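Local coordinates for cephalosporin acylase (Bacillus halodurans, PDB 2NLZ), which is named a cephalosporin acylase, belongs to the gamma-glutamyltranspeptidase family of Ntn hydrolases and probably cleaves or transfers acyl groups at amide bonds, at residues L136-A139 with A140-A143; N281-G285 with F286-H290; G527-P530 with R531-G534. The protein carries 1 engineered substitution. All blocks are in the same frame, centred on the assembly; numbering follows the deposited sequence.

Interaction 1: L136-A139 with A140-A143; sequences LPLA and ASLA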
ATOM      1  N   LEU D 136      15.919  31.974  32.970  1.00 42.40           N
ATOM      2  CA  LEU D 136      16.843  31.248  33.831  1.00 43.31           C
ATOM      3  C   LEU D 136      18.292  31.531  33.476  1.00 46.10           C
ATOM      4  O   LEU D 136      18.603  31.834  32.323  1.00 45.32           O
ATOM      5  CB  LEU D 136      16.601  29.744  33.707  1.00 46.27           C
ATOM      6  CG  LEU D 136      15.168  29.241  33.779  1.00 37.19           C
ATOM      7  CD1 LEU D 136      15.177  27.739  33.657  1.00 33.16           C
ATOM      8  CD2 LEU D 136      14.508  29.682  35.078  1.00 39.70           C
ATOM      9  N   PRO D 137      19.192  31.405  34.466  1.00 51.35           N
ATOM     10  CA  PRO D 137      20.605  31.523  34.136  1.00 53.05           C
ATOM     11  C   PRO D 137      21.051  30.290  33.349  1.00 48.83           C
ATOM     12  O   PRO D 137      20.462  29.211  33.489  1.00 40.31           O
ATOM     13  CB  PRO D 137      21.286  31.571  35.506  1.00 55.03           C
ATOM     14  CG  PRO D 137      20.347  30.825  36.415  1.00 57.31           C
ATOM     15  CD  PRO D 137      18.969  31.134  35.900  1.00 52.41           C
ATOM     16  N   LEU D 138      22.077  30.467  32.524  1.00 39.88           N
ATOM     17  CA  LEU D 138      22.608  29.418  31.658  1.00 34.10           C
ATOM     18  C   LEU D 138      22.891  28.114  32.407  1.00 40.80           C
ATOM     19  O   LEU D 138      22.704  27.029  31.862  1.00 50.61           O
ATOM     20  CB  LEU D 138      23.878  29.929  30.978  1.00 32.49           C
ATOM     21  CG  LEU D 138      24.175  29.488  29.552  1.00 30.09           C
ATOM     22  CD1 LEU D 138      22.925  29.578  28.694  1.00 30.69           C
ATOM     23  CD2 LEU D 138      25.286  30.326  28.970  1.00 25.07           C
ATOM     24  N   ALA D 139      23.319  28.233  33.664  1.00 44.40           N
ATOM     25  CA  ALA D 139      23.629  27.076  34.508  1.00 47.41           C
ATOM     26  C   ALA D 139      22.413  26.232  34.894  1.00 46.56           C
ATOM     27  O   ALA D 139      22.541  25.049  35.193  1.00 44.84           O
ATOM     28  CB  ALA D 139      24.369  27.520  35.743  1.00 54.53           C
ATOM     29  N   ALA D 140      21.238  26.848  34.902  1.00 43.17           N
ATOM     30  CA  ALA D 140      20.002  26.117  35.143  1.00 40.26           C
ATOM     31  C   ALA D 140      19.614  25.402  33.879  1.00 43.67           C
ATOM     32  O   ALA D 140      19.303  24.207  33.895  1.00 33.78           O
ATOM     33  CB  ALA D 140      18.889  27.060  35.532  1.00 36.54           C
ATOM     34  N   SER D 141      19.622  26.155  32.780  1.00 43.76           N
ATOM     35  CA  SER D 141      19.059  25.666  31.534  1.00 41.49           C
ATOM     36  C   SER D 141      19.955  24.630  30.879  1.00 36.46           C
ATOM     37  O   SER D 141      19.475  23.793  30.136  1.00 41.66           O
ATOM     38  CB  SER D 141      18.641  26.806  30.576  1.00 38.04           C
ATOM     39  OG  SER D 141      19.687  27.713  30.304  1.00 50.59           O
ATOM     40  N   LEU D 142      21.246  24.634  31.183  1.00 34.09           N
ATOM     41  CA  LEU D 142      22.057  23.546  30.638  1.00 37.99           C
ATOM     42  C   LEU D 142      22.521  22.468  31.632  1.00 33.12           C
ATOM     43  O   LEU D 142      23.431  21.689  31.360  1.00 26.27           O
ATOM     44  CB  LEU D 142      23.139  24.047  29.665  1.00 39.44           C
ATOM     45  CG  LEU D 142      24.355  24.867  30.027  1.00 31.85           C
ATOM     46  CD1 LEU D 142      25.521  23.946  30.055  1.00 40.94           C
ATOM     47  CD2 LEU D 142      24.559  25.873  28.942  1.00 34.66           C
ATOM     48  N   ALA D 143      21.827  22.399  32.764  1.00 35.05           N
ATOM     49  CA  ALA D 143      22.100  21.381  33.778  1.00 42.03           C
ATOM     50  C   ALA D 143      21.738  19.942  33.375  1.00 40.47           C
ATOM     51  O   ALA D 143      22.504  19.027  33.674  1.00 44.16           O
ATOM     52  CB  ALA D 143      21.453  21.757  35.115  1.00 42.10           C
TER

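Interaction 2: N281-G285 with F286-H290; sequences NIVKG and FEFYH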
ATOM      1  N   ASN D 281       8.568  32.060  -4.016  1.00 37.15           N
ATOM      2  CA  ASN D 281       8.198  33.259  -4.757  1.00 40.31           C
ATOM      3  C   ASN D 281       7.994  32.991  -6.249  1.00 38.29           C
ATOM      4  O   ASN D 281       7.123  33.583  -6.885  1.00 41.23           O
ATOM      5  CB  ASN D 281       9.258  34.339  -4.549  1.00 46.09           C
ATOM      6  CG  ASN D 281       8.662  35.710  -4.389  1.00 52.09           C
ATOM      7  OD1 ASN D 281       7.550  35.867  -3.863  1.00 46.37           O
ATOM      8  ND2 ASN D 281       9.405  36.725  -4.831  1.00 61.27           N
ATOM      9  N   ILE D 282       8.813  32.101  -6.798  1.00 38.39           N
ATOM     10  CA  ILE D 282       8.623  31.605  -8.156  1.00 28.74           C
ATOM     11  C   ILE D 282       7.321  30.795  -8.247  1.00 28.50           C
ATOM     12  O   ILE D 282       6.485  31.037  -9.110  1.00 31.05           O
ATOM     13  CB  ILE D 282       9.826  30.740  -8.608  1.00 26.23           C
ATOM     14  CG1 ILE D 282      11.101  31.582  -8.694  1.00 26.63           C
ATOM     15  CG2 ILE D 282       9.566  30.139  -9.960  1.00 10.32           C
ATOM     16  CD1 ILE D 282      12.394  30.775  -8.707  1.00 22.72           C
ATOM     17  N   VAL D 283       7.140  29.857  -7.325  1.00 27.30           N
ATOM     18  CA  VAL D 283       6.007  28.938  -7.375  1.00 31.36           C
ATOM     19  C   VAL D 283       4.662  29.628  -7.054  1.00 33.69           C
ATOM     20  O   VAL D 283       3.602  29.161  -7.463  1.00 26.94           O
ATOM     21  CB  VAL D 283       6.270  27.681  -6.486  1.00 28.73           C
ATOM     22  CG1 VAL D 283       5.537  27.755  -5.142  1.00 28.28           C
ATOM     23  CG2 VAL D 283       5.889  26.429  -7.222  1.00 25.29           C
ATOM     24  N   LYS D 284       4.742  30.754  -6.346  1.00 35.23           N
ATOM     25  CA  LYS D 284       3.614  31.623  -5.972  1.00 32.45           C
ATOM     26  C   LYS D 284       2.679  31.994  -7.127  1.00 32.86           C
ATOM     27  O   LYS D 284       1.480  32.167  -6.924  1.00 31.49           O
ATOM     28  CB  LYS D 284       4.200  32.917  -5.412  1.00 39.41           C
ATOM     29  CG  LYS D 284       3.334  33.722  -4.503  1.00 37.84           C
ATOM     30  CD  LYS D 284       4.252  34.584  -3.641  1.00 56.63           C
ATOM     31  CE  LYS D 284       4.315  36.038  -4.080  1.00 56.43           C
ATOM     32  NZ  LYS D 284       3.435  36.900  -3.229  1.00 55.84           N
ATOM     33  N   GLY D 285       3.238  32.142  -8.328  1.00 32.30           N
ATOM     34  CA  GLY D 285       2.472  32.556  -9.501  1.00 31.71           C
ATOM     35  C   GLY D 285       1.606  31.479 -10.130  1.00 37.20           C
ATOM     36  O   GLY D 285       0.753  31.775 -10.962  1.00 38.00           O
ATOM     37  N   PHE D 286       1.832  30.227  -9.751  1.00 41.54           N
ATOM     38  CA  PHE D 286       0.961  29.132 -10.159  1.00 34.64           C
ATOM     39  C   PHE D 286      -0.084  28.848  -9.085  1.00 37.74           C
ATOM     40  O   PHE D 286       0.155  29.056  -7.893  1.00 35.46           O
ATOM     41  CB  PHE D 286       1.766  27.853 -10.373  1.00 36.61           C
ATOM     42  CG  PHE D 286       2.912  27.993 -11.333  1.00 37.63           C
ATOM     43  CD1 PHE D 286       2.696  28.371 -12.658  1.00 39.01           C
ATOM     44  CD2 PHE D 286       4.208  27.685 -10.924  1.00 37.13           C
ATOM     45  CE1 PHE D 286       3.757  28.470 -13.558  1.00 42.54           C
ATOM     46  CE2 PHE D 286       5.281  27.775 -11.816  1.00 36.75           C
ATOM     47  CZ  PHE D 286       5.056  28.172 -13.140  1.00 34.75           C
ATOM     48  N   GLU D 287      -1.243  28.365  -9.515  1.00 49.86           N
ATOM     49  CA  GLU D 287      -2.236  27.818  -8.598  1.00 58.58           C
ATOM     50  C   GLU D 287      -2.015  26.301  -8.536  1.00 55.42           C
ATOM     51  O   GLU D 287      -1.331  25.738  -9.396  1.00 51.18           O
ATOM     52  CB  GLU D 287      -3.665  28.159  -9.062  1.00 70.12           C
ATOM     53  CG  GLU D 287      -3.951  29.652  -9.299  1.00 84.31           C
ATOM     54  CD  GLU D 287      -3.905  30.485  -8.026  1.00 94.77           C
ATOM     55  OE1 GLU D 287      -4.317  29.982  -6.959  1.00 99.71           O
ATOM     56  OE2 GLU D 287      -3.458  31.649  -8.096  1.00 91.43           O
ATOM     57  N   PHE D 288      -2.573  25.637  -7.524  1.00 55.72           N
ATOM     58  CA  PHE D 288      -2.352  24.189  -7.352  1.00 58.80           C
ATOM     59  C   PHE D 288      -3.624  23.386  -7.077  1.00 71.50           C
ATOM     60  O   PHE D 288      -4.010  22.519  -7.876  1.00 67.73           O
ATOM     61  CB  PHE D 288      -1.301  23.933  -6.267  1.00 43.76           C
ATOM     62  CG  PHE D 288       0.051  24.461  -6.619  1.00 34.91           C
ATOM     63  CD1 PHE D 288       0.849  23.794  -7.537  1.00 21.99           C
ATOM     64  CD2 PHE D 288       0.518  25.643  -6.065  1.00 39.08           C
ATOM     65  CE1 PHE D 288       2.092  24.283  -7.888  1.00 31.75           C
ATOM     66  CE2 PHE D 288       1.769  26.134  -6.416  1.00 40.42           C
ATOM     67  CZ  PHE D 288       2.552  25.450  -7.333  1.00 34.16           C
ATOM     68  N   TYR D 289      -4.250  23.694  -5.940  1.00 85.65           N
ATOM     69  CA  TYR D 289      -5.504  23.081  -5.471  1.00 99.09           C
ATOM     70  C   TYR D 289      -5.314  21.699  -4.835  1.00 93.64           C
ATOM     71  O   TYR D 289      -5.776  21.479  -3.714  1.00 95.19           O
ATOM     72  CB  TYR D 289      -6.615  23.090  -6.545  1.00114.04           C
ATOM     73  CG  TYR D 289      -6.854  24.452  -7.186  1.00128.27           C
ATOM     74  CD1 TYR D 289      -7.369  25.519  -6.445  1.00132.88           C
ATOM     75  CD2 TYR D 289      -6.565  24.670  -8.536  1.00137.46           C
ATOM     76  CE1 TYR D 289      -7.585  26.765  -7.031  1.00134.59           C
ATOM     77  CE2 TYR D 289      -6.779  25.910  -9.131  1.00137.20           C
ATOM     78  CZ  TYR D 289      -7.287  26.951  -8.374  1.00133.38           C
ATOM     79  OH  TYR D 289      -7.495  28.175  -8.966  1.00129.60           O
ATOM     80  N   HIS D 290      -4.637  20.779  -5.524  1.00 83.48           N
ATOM     81  CA  HIS D 290      -4.280  19.493  -4.900  1.00 74.29           C
ATOM     82  C   HIS D 290      -2.785  19.115  -4.936  1.00 65.51           C
ATOM     83  O   HIS D 290      -2.094  19.361  -5.930  1.00 64.80           O
ATOM     84  CB  HIS D 290      -5.139  18.341  -5.416  1.00 74.51           C
ATOM     85  CG  HIS D 290      -5.081  17.123  -4.544  1.00 80.69           C
ATOM     86  ND1 HIS D 290      -5.767  17.028  -3.351  1.00 80.78           N
ATOM     87  CD2 HIS D 290      -4.391  15.963  -4.673  1.00 81.95           C
ATOM     88  CE1 HIS D 290      -5.518  15.856  -2.793  1.00 80.94           C
ATOM     89  NE2 HIS D 290      -4.685  15.190  -3.576  1.00 80.38           N
TER

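Interaction 3: G527-P530 with R531-G534; sequences GTEP and RTDG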
ATOM      1  N   GLY D 527       4.029  18.350  15.474  1.00 19.19           N
ATOM      2  CA  GLY D 527       4.404  17.220  14.646  1.00 12.57           C
ATOM      3  C   GLY D 527       5.894  16.949  14.796  1.00 17.52           C
ATOM      4  O   GLY D 527       6.699  17.887  14.919  1.00 19.23           O
ATOM      5  N   THR D 528       6.265  15.670  14.799  1.00 14.96           N
ATOM      6  CA  THR D 528       7.667  15.274  14.912  1.00 18.47           C
ATOM      7  C   THR D 528       8.055  14.341  13.757  1.00 11.45           C
ATOM      8  O   THR D 528       7.205  13.649  13.200  1.00 20.00           O
ATOM      9  CB  THR D 528       7.946  14.623  16.299  1.00 14.98           C
ATOM     10  OG1 THR D 528       9.354  14.572  16.553  1.00 20.43           O
ATOM     11  CG2 THR D 528       7.315  13.221  16.415  1.00 12.61           C
ATOM     12  N   GLU D 529       9.334  14.343  13.397  1.00 14.46           N
ATOM     13  CA  GLU D 529       9.853  13.496  12.319  1.00 21.37           C
ATOM     14  C   GLU D 529       9.624  12.005  12.562  1.00 17.28           C
ATOM     15  O   GLU D 529      10.172  11.451  13.499  1.00 30.46           O
ATOM     16  CB  GLU D 529      11.353  13.744  12.142  1.00 20.80           C
ATOM     17  CG  GLU D 529      11.988  12.875  11.082  1.00 21.16           C
ATOM     18  CD  GLU D 529      11.321  13.051   9.750  1.00 34.16           C
ATOM     19  OE1 GLU D 529      10.723  12.062   9.270  1.00 20.15           O
ATOM     20  OE2 GLU D 529      11.367  14.181   9.211  1.00 19.67           O
ATOM     21  N   PRO D 530       8.811  11.354  11.720  1.00 16.91           N
ATOM     22  CA  PRO D 530       8.625   9.920  11.903  1.00 20.37           C
ATOM     23  C   PRO D 530       9.828   9.075  11.450  1.00 19.77           C
ATOM     24  O   PRO D 530      10.023   7.979  11.968  1.00 23.52           O
ATOM     25  CB  PRO D 530       7.383   9.620  11.066  1.00 19.23           C
ATOM     26  CG  PRO D 530       7.349  10.679  10.033  1.00 22.99           C
ATOM     27  CD  PRO D 530       7.996  11.887  10.613  1.00 23.59           C
ATOM     28  N   ARG D 531      10.644   9.584  10.530  1.00 19.81           N
ATOM     29  CA  ARG D 531      11.789   8.818  10.019  1.00 25.66           C
ATOM     30  C   ARG D 531      12.938   8.558  11.014  1.00 33.19           C
ATOM     31  O   ARG D 531      13.944   7.944  10.651  1.00 41.03           O
ATOM     32  CB  ARG D 531      12.342   9.473   8.757  1.00 17.32           C
ATOM     33  CG  ARG D 531      11.384   9.442   7.601  1.00 17.25           C
ATOM     34  CD  ARG D 531      11.754  10.481   6.572  1.00 17.95           C
ATOM     35  NE  ARG D 531      10.694  10.690   5.586  1.00 20.78           N
ATOM     36  CZ  ARG D 531       9.594  11.410   5.793  1.00 15.31           C
ATOM     37  NH1 ARG D 531       9.377  11.987   6.963  1.00 24.14           N
ATOM     38  NH2 ARG D 531       8.702  11.541   4.827  1.00 23.01           N
ATOM     39  N   THR D 532      12.781   9.009  12.256  1.00 30.20           N
ATOM     40  CA  THR D 532      13.837   8.914  13.251  1.00 31.65           C
ATOM     41  C   THR D 532      13.257   8.771  14.669  1.00 34.47           C
ATOM     42  O   THR D 532      12.038   8.752  14.843  1.00 27.24           O
ATOM     43  CB  THR D 532      14.792  10.135  13.145  1.00 33.96           C
ATOM     44  OG1 THR D 532      15.973   9.913  13.921  1.00 47.19           O
ATOM     45  CG2 THR D 532      14.111  11.412  13.611  1.00 37.38           C
ATOM     46  N   ASP D 533      14.141   8.618  15.662  1.00 40.44           N
ATOM     47  CA  ASP D 533      13.784   8.699  17.078  1.00 42.74           C
ATOM     48  C   ASP D 533      13.506  10.151  17.335  1.00 41.39           C
ATOM     49  O   ASP D 533      14.174  11.008  16.780  1.00 60.43           O
ATOM     50  CB  ASP D 533      14.956   8.305  17.978  1.00 47.84           C
ATOM     51  CG  ASP D 533      15.543   6.953  17.646  1.00 54.40           C
ATOM     52  OD1 ASP D 533      14.821   5.939  17.724  1.00 59.94           O
ATOM     53  OD2 ASP D 533      16.754   6.909  17.341  1.00 62.56           O
ATOM     54  N   GLY D 534      12.547  10.453  18.186  1.00 28.88           N
ATOM     55  CA  GLY D 534      12.222  11.849  18.452  1.00 26.36           C
ATOM     56  C   GLY D 534      10.857  12.005  19.085  1.00 32.90           C
ATOM     57  O   GLY D 534      10.112  11.024  19.255  1.00 38.90           O
TER

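Interaction 1: L136-A139 with A140-A143
P137 and L138 turn their carbonyls onto A140, S141 and L142 in a local contact that spans the single turn of the short helix 138-141, from its N-cap to its C-terminal end. P137 sits at the N-cap position, and its carbonyl oxygen takes two backbone donors. A140 N lies 2.9 Å from P137 O and stands well above the carbonyl plane, whereas S141 N, at 3.2 Å from P137 O, approaches in that plane and makes the straighter bond, with an N-H...O angle of 161°. One residue on, L142 N donates to L138 O over 2.9 Å, closing the turn just where L142 leaves helical backbone angles. S141 OG, set between its own backbone N and carbonyl carbon (chi1 55°), adds a weak bond of 3.5 Å to L138 O. The apolar part divides over two sides. L138 and L142 cross obliquely, with the CD2 branch of L142 lying 3.7 Å from L138 CG; on the other side the A140 methyl, CB, meets L136 CB at 4.0 Å and lies 4.1 Å from P137 CG and CD. The turn is wedged among longer helices. L138 packs on helix 122-133 and, with S141, on I52 of helix 47-61; L142 reaches T56 of that helix and L208 and A212 of helix 202-212, while L136 and S141 rest on I40 of helix 31-42.

Interaction 2: N281-G285 with F286-H290
F286 opens the second segment by closing a type I beta turn, V283 to F286, that leads out of helix 274-283. Its backbone N donates to V283 O over 3.1 Å, at an N-H...O angle of 154°, with the donor standing above the carbonyl plane. With CG beside the backbone N (chi1 -55°), the F286 side chain swings back along the turn, and F286 CD2 comes 3.8 Å from V283 O. The contact with the V283 side chain is looser, 4.3 Å from V283 CG2 to F286 CD2. R338 and I341 lie against the same side chain from outside the turn. E287 carries the chain onward, and F288 then turns its ring back toward V283, crossing the V283 side chain at about a right angle. The ring edge does the touching, for F288 CZ meets V283 CG2 at 3.5 Å, near the ring plane. Beyond F288 the chain passes to the molecular boundary, where the rings of Y289 and H290 each stack on the same residue of the second subunit, Y289 being poorly ordered. The contact thus combines one backbone bond with apolar packing in which the F288 edge is close to V283 and F286 only looser. Its polar ends are held from outside: R260 bonds to F286 O, and K284 NZ to D258 O, so that the turn is pinned to the end of strand 250-259 and the residue just beyond it.

Interaction 3: G527-P530 with R531-G534
E529 OE1 is gripped twice by R531, through the backbone N and through the guanidinium group. R531 NH1 forms a salt bridge to E529 OE1 at 2.7 Å, using the syn lone pair of the oxygen and keeping it almost exactly in the guanidinium plane, although the carboxylate plane is turned 71° away. R531 N comes to the anti lone pair of E529 OE1 at 2.8 Å. A bend at chi2 (57°) folds the E529 carboxylate back over the turn to meet both donors. E529 CG, anti to the backbone N (chi1 178°), comes 3.6 Å from T532 CG2, where the two side chains cross at about a right angle. P530 lies alongside R531, and P530 CD is 3.9 Å from R531 NH1. Further charges extend the pair: E529 OE2 bonds to R470, and R531 NE to E482, a largely buried charged cluster in which R470 and R531 share E529 and which probably keeps E529 ionised. At the far end D533 bonds to N17 of the third subunit. This is a type I beta turn, E529 to T532, with its first side chain bonded to the backbone N of the third residue, in the loop joining strands 524-528 and 535-538.

Overall arrangement
The three contacts follow one another along the chain, interaction 1 first and interaction 3 near the C-terminus, and none touches another. Interactions 1 and 2 lie on opposite sides of the chain's centre, their centres about 45 Å apart; interaction 3 lies about equally far from both, 27 Å and 28 Å centre to centre. The first belongs to the helices packed round 138-141, the second to the turn leading out of helix 274-283 beside strand 250-259, and the third to the loop after strand 524-528. All three are local contacts at turns and chain connections, in what is probably the Ntn-hydrolase fold of the gamma-glutamyltranspeptidase family, and interactions 2 and 3 also reach different neighbouring subunits.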